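Local coordinates for 2-oxo-1,2-dihydroquinoline 8-monooxygenase, oxygenase component (Pseudomonas putida, PDB 1Z01), which is the oxygenase component of a Rieske-type monooxygenase that hydroxylates 2-oxo-1,2-dihydroquinoline at carbon 8, using a [2Fe-2S] cluster and a mononuclear iron, at the interface of chains A and B. Residues are numbered along the deposited sequence; one frame, centred on the assembly and turned at random. Chains: chain A/B, 2-oxo-1,2-dihydroquinoline 8-monooxygenase, oxygenase component.

The interface of chains A and B. Residues chain A 415-416, 424; chain B 374.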
ATOM      1  N   VAL A 415      -7.379   7.456 -13.955  1.00 12.03           N
ATOM      2  CA  VAL A 415      -7.551   6.068 -14.377  1.00 10.92           C
ATOM      3  C   VAL A 415      -6.889   5.173 -13.344  1.00 12.05           C
ATOM      4  O   VAL A 415      -6.121   5.661 -12.506  1.00 11.01           O
ATOM      5  CB  VAL A 415      -6.906   5.807 -15.766  1.00 11.35           C
ATOM      6  CG1 VAL A 415      -7.548   6.707 -16.808  1.00 11.70           C
ATOM      7  CG2 VAL A 415      -5.409   6.045 -15.714  1.00  9.89           C
ATOM      8  N   ALA A 416      -7.190   3.875 -13.381  1.00 12.03           N
ATOM      9  CA  ALA A 416      -6.584   2.944 -12.439  1.00 13.09           C
ATOM     10  C   ALA A 416      -5.090   3.023 -12.675  1.00 12.38           C
ATOM     11  O   ALA A 416      -4.642   3.026 -13.824  1.00 13.66           O
ATOM     12  CB  ALA A 416      -7.071   1.529 -12.689  1.00 11.76           C
ATOM     13  N   LEU A 424      -9.116   1.509  -2.573  1.00 10.69           N
ATOM     14  CA  LEU A 424      -9.570   0.432  -3.454  1.00 10.43           C
ATOM     15  C   LEU A 424      -8.426  -0.569  -3.652  1.00  8.65           C
ATOM     16  O   LEU A 424      -8.634  -1.780  -3.631  1.00  9.74           O
ATOM     17  CB  LEU A 424      -9.985   0.991  -4.817  1.00 12.46           C
ATOM     18  CG  LEU A 424     -11.447   1.396  -4.990  1.00 17.07           C
ATOM     19  CD1 LEU A 424     -11.627   2.180  -6.293  1.00 20.23           C
ATOM     20  CD2 LEU A 424     -12.307   0.140  -5.007  1.00 21.66           C
TER
ATOM     21  N   ASN B 374     -11.808   6.230  -9.227  1.00 10.23           N
ATOM     22  CA  ASN B 374     -10.499   6.482  -9.853  1.00 11.59           C
ATOM     23  C   ASN B 374     -10.453   7.743 -10.702  1.00 11.05           C
ATOM     24  O   ASN B 374      -9.428   8.421 -10.753  1.00 12.81           O
ATOM     25  CB  ASN B 374     -10.064   5.289 -10.717  1.00 12.38           C
ATOM     26  CG  ASN B 374      -9.459   4.153  -9.902  1.00 13.07           C
ATOM     27  OD1 ASN B 374      -9.276   3.043 -10.408  1.00 14.53           O
ATOM     28  ND2 ASN B 374      -9.143   4.426  -8.641  1.00 11.31           N
TER
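B:Asn374 pushes its side chain into the C-terminal segment of chain A, between the backbone at A:Val415 and A:Ala416 and the side chain of A:Leu424. The closer packing is on the alanine side. There the amide oxygen OD1 of B:Asn374 lies 3.4 Å from CA of A:Ala416. The same OD1 is 3.5 Å from the methyl CB of A:Ala416. These are van der Waals contacts of a polar oxygen with carbon. The same face brings the amide carbon CG of B:Asn374 to 4.0 Å from CA of A:Ala416. The methylene CB of B:Asn374 lies 4.1 Å from the carbonyl carbon C of A:Val415, so the asparagine runs alongside the peptide that joins the two chain A residues. A:Val415 takes part through its backbone, and its nearest approach is N to the backbone O of B:Asn374 at 3.9 Å. The leucine side is looser. Methyl CD1 of A:Leu424 lies over the opposite face of the B:Asn374 amide, at its nitrogen end, 4.1 Å from ND2. The two side chains meet at a slant, with one leucine branch doing the touching. The first torsion of B:Asn374 (chi1 -80°) sets CG opposite its own carbonyl carbon, and from there the flat amide is wedged between alanine and leucine. An alanine in place of B:Asn374 would probably open a gap beside A:Ala416 and leave A:Leu424 CD1 without this neighbour, since the whole amide would be lost. The patch is small, hiding 98 Å² in all, and forms part of a larger contact between two copies in the deposited trimer, in keeping with the homotrimeric ring hydroxylase family. B:Asn374 sits near the C-terminal end of the long helix 339-377 of chain B, while A:Val415 and A:Ala416 lie in a loop and A:Leu424 is in the first turn of helix 423-430 of chain A.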